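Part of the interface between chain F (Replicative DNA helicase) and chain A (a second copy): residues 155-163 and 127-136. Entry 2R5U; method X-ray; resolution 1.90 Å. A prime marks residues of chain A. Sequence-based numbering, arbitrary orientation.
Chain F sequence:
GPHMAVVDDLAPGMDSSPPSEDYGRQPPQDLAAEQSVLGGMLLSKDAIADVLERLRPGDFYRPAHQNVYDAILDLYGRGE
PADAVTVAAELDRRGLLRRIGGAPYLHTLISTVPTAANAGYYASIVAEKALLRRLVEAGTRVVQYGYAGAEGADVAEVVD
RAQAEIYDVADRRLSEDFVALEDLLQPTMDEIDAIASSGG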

# COMPACT_ATOMS: atom_id res chain seq x y z
N VAL F 155 -43.14 6.74 -7.29
CA VAL F 155 -41.86 6.04 -7.30
C VAL F 155 -41.68 5.20 -8.56
O VAL F 155 -40.59 5.16 -9.14
CB VAL F 155 -41.68 5.14 -6.06
N ALA F 156 -42.75 4.53 -8.98
CA ALA F 156 -42.73 3.69 -10.18
C ALA F 156 -42.66 4.54 -11.44
O ALA F 156 -41.93 4.22 -12.38
CB ALA F 156 -43.94 2.77 -10.21
N GLU F 157 -43.43 5.64 -11.46
CA GLU F 157 -43.41 6.58 -12.58
C GLU F 157 -42.07 7.30 -12.63
O GLU F 157 -41.53 7.52 -13.72
CB GLU F 157 -44.56 7.59 -12.49
CG GLU F 157 -45.94 7.04 -12.91
CD GLU F 157 -46.04 6.68 -14.40
OE1 GLU F 157 -47.06 7.04 -15.04
OE2 GLU F 157 -45.10 6.04 -14.94
N VAL F 158 -41.55 7.63 -11.45
CA VAL F 158 -40.26 8.30 -11.29
C VAL F 158 -39.11 7.44 -11.84
O VAL F 158 -38.30 7.93 -12.63
CB VAL F 158 -40.01 8.68 -9.80
CG1 VAL F 158 -38.58 9.12 -9.57
CG2 VAL F 158 -40.99 9.76 -9.37
N VAL F 159 -39.05 6.17 -11.43
CA VAL F 159 -37.99 5.25 -11.86
C VAL F 159 -38.01 5.04 -13.37
O VAL F 159 -36.95 5.07 -14.01
CB VAL F 159 -38.07 3.89 -11.13
CG1 VAL F 159 -37.24 2.82 -11.86
CG2 VAL F 159 -37.61 4.04 -9.69
N ASP F 160 -39.21 4.84 -13.92
CA ASP F 160 -39.41 4.61 -15.35
C ASP F 160 -39.02 5.82 -16.20
O ASP F 160 -38.37 5.66 -17.23
CB ASP F 160 -40.87 4.22 -15.63
N ARG F 161 -39.42 7.02 -15.78
CA ARG F 161 -39.03 8.25 -16.46
C ARG F 161 -37.51 8.44 -16.42
O ARG F 161 -36.90 8.83 -17.42
CB ARG F 161 -39.75 9.46 -15.87
N ALA F 162 -36.91 8.15 -15.27
CA ALA F 162 -35.46 8.23 -15.12
C ALA F 162 -34.75 7.33 -16.12
O ALA F 162 -33.72 7.70 -16.68
CB ALA F 162 -35.04 7.91 -13.69
N GLN F 163 -35.33 6.15 -16.37
CA GLN F 163 -34.81 5.22 -17.37
C GLN F 163 -35.11 5.62 -18.81
O GLN F 163 -34.30 5.37 -19.70
CB GLN F 163 -35.32 3.81 -17.09
CG GLN F 163 -34.60 3.14 -15.92
CD GLN F 163 -35.24 1.82 -15.52
OE1 GLN F 163 -36.04 1.26 -16.27
NE2 GLN F 163 -34.88 1.32 -14.33
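Chain A 127-136: AEKALLRRLV

Two helices from separate copies of the replicative helicase pack side by side, residues 156-163 of chain F against residues 127-136 of chain A, which are an inner part of a longer helix. Both run in nearly the same N-to-C direction: the axes cross at 20° and approach to 11.1 Å, wide enough for side chains to fill the space between the backbones. Regular i to i+4 hydrogen bonds hold each helix, such as Ala162 N to Val158 O at 3.0 Å and Leu135′ N to Leu131′ O at 2.9 Å. The register is marked by Val155 beside Glu128′, CA to CA 7.4 Å, and Val159 beside Leu135′, CA to CA 7.5 Å. Val155 points its CB toward chain A, 3.8 Å from OE2 of Glu128′; its two methyls are not modelled, while the extended Glu128′ (chi1 and chi2 both t) brings its carboxylate close. Ala156 points away, and Glu157 lies out of reach. Val158, chi1 t, turns toward chain A and sets CG1 against two leucines, 4.1 Å from Leu132′ CD2 and 3.8 Å from Leu135′ CD2. Val159 leaves its backbone sideways, yet its CG2 comes to 4.0 Å from Leu131′ CD2 and 4.5 Å from Leu135′ CD2. Asp160 and Arg161 are modelled only to CB, and those atoms make no contact. One turn beyond Val158, Ala162 points toward chain A, and its CB meets Leu135′ CD1 at 3.6 Å, the closest contact between the stretches. Leu135′, with chi1 t and chi2 p, thus touches Val158, Val159 and Ala162 and has the largest covered area of any residue here. Gln163 stays clear, its CG 6.1 Å from Leu135′ CD1, the nearest approach of its side chain. No hydrogen bond crosses between the modelled atoms; the contact is mainly apolar, burying 329 Å² over both sides.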

# COMPACT_ATOMS: atom_id res chain seq x y z
N ALA A 127 -37.29 0.51 1.87
CA ALA A 127 -36.94 -0.00 0.54
C ALA A 127 -37.21 1.02 -0.57
O ALA A 127 -36.40 1.14 -1.48
CB ALA A 127 -37.66 -1.34 0.25
N GLU A 128 -38.33 1.74 -0.47
CA GLU A 128 -38.71 2.78 -1.44
C GLU A 128 -37.76 3.98 -1.40
O GLU A 128 -37.36 4.50 -2.45
CB GLU A 128 -40.16 3.22 -1.19
CG GLU A 128 -40.82 3.92 -2.35
CD GLU A 128 -42.33 3.77 -2.32
OE1 GLU A 128 -42.98 4.38 -1.44
OE2 GLU A 128 -42.88 3.04 -3.19
N LYS A 129 -37.39 4.43 -0.19
CA LYS A 129 -36.41 5.48 -0.02
C LYS A 129 -35.02 5.07 -0.51
O LYS A 129 -34.28 5.92 -1.00
CB LYS A 129 -36.30 5.95 1.44
CG LYS A 129 -37.58 6.57 1.97
CD LYS A 129 -37.87 7.94 1.36
CE LYS A 129 -39.00 8.63 2.11
NZ LYS A 129 -39.26 10.02 1.61
N ALA A 130 -34.66 3.80 -0.35
CA ALA A 130 -33.37 3.29 -0.83
C ALA A 130 -33.33 3.26 -2.37
O ALA A 130 -32.31 3.61 -2.95
CB ALA A 130 -33.07 1.91 -0.26
N LEU A 131 -34.42 2.84 -3.00
CA LEU A 131 -34.54 2.89 -4.48
C LEU A 131 -34.30 4.32 -4.96
O LEU A 131 -33.45 4.55 -5.81
CB LEU A 131 -35.92 2.38 -4.93
CG LEU A 131 -36.26 2.06 -6.40
CD1 LEU A 131 -35.34 0.95 -6.96
CD2 LEU A 131 -37.74 1.66 -6.49
N LEU A 132 -35.01 5.28 -4.38
CA LEU A 132 -34.86 6.70 -4.71
C LEU A 132 -33.44 7.23 -4.50
O LEU A 132 -32.91 7.97 -5.33
CB LEU A 132 -35.86 7.56 -3.94
CG LEU A 132 -37.33 7.40 -4.32
CD1 LEU A 132 -38.17 8.14 -3.31
CD2 LEU A 132 -37.61 7.92 -5.75
N ARG A 133 -32.82 6.84 -3.39
CA ARG A 133 -31.46 7.24 -3.07
C ARG A 133 -30.43 6.68 -4.05
O ARG A 133 -29.50 7.40 -4.44
CB ARG A 133 -31.10 6.81 -1.64
CG ARG A 133 -29.77 7.34 -1.15
CD ARG A 133 -29.63 7.17 0.35
NE ARG A 133 -29.48 5.76 0.72
CZ ARG A 133 -30.43 5.00 1.27
NH1 ARG A 133 -31.64 5.48 1.56
NH2 ARG A 133 -30.16 3.73 1.53
N ARG A 134 -30.56 5.40 -4.40
CA ARG A 134 -29.70 4.80 -5.43
C ARG A 134 -29.97 5.44 -6.82
O ARG A 134 -29.08 5.49 -7.67
CB ARG A 134 -29.93 3.30 -5.53
CG ARG A 134 -29.49 2.51 -4.31
CD ARG A 134 -29.42 1.01 -4.60
NE ARG A 134 -30.72 0.38 -4.92
CZ ARG A 134 -31.58 -0.09 -4.02
NH1 ARG A 134 -31.34 0.05 -2.72
NH2 ARG A 134 -32.72 -0.65 -4.40
N LEU A 135 -31.21 5.89 -7.05
CA LEU A 135 -31.52 6.61 -8.29
C LEU A 135 -30.73 7.93 -8.34
O LEU A 135 -30.11 8.25 -9.35
CB LEU A 135 -33.02 6.84 -8.45
CG LEU A 135 -33.52 7.37 -9.80
CD1 LEU A 135 -33.20 6.39 -10.93
CD2 LEU A 135 -35.02 7.70 -9.74
N VAL A 136 -30.73 8.65 -7.22
CA VAL A 136 -29.97 9.89 -7.06
C VAL A 136 -28.47 9.65 -7.19
O VAL A 136 -27.78 10.44 -7.87
CB VAL A 136 -30.34 10.62 -5.74
CG1 VAL A 136 -29.32 11.70 -5.38
CG2 VAL A 136 -31.75 11.21 -5.84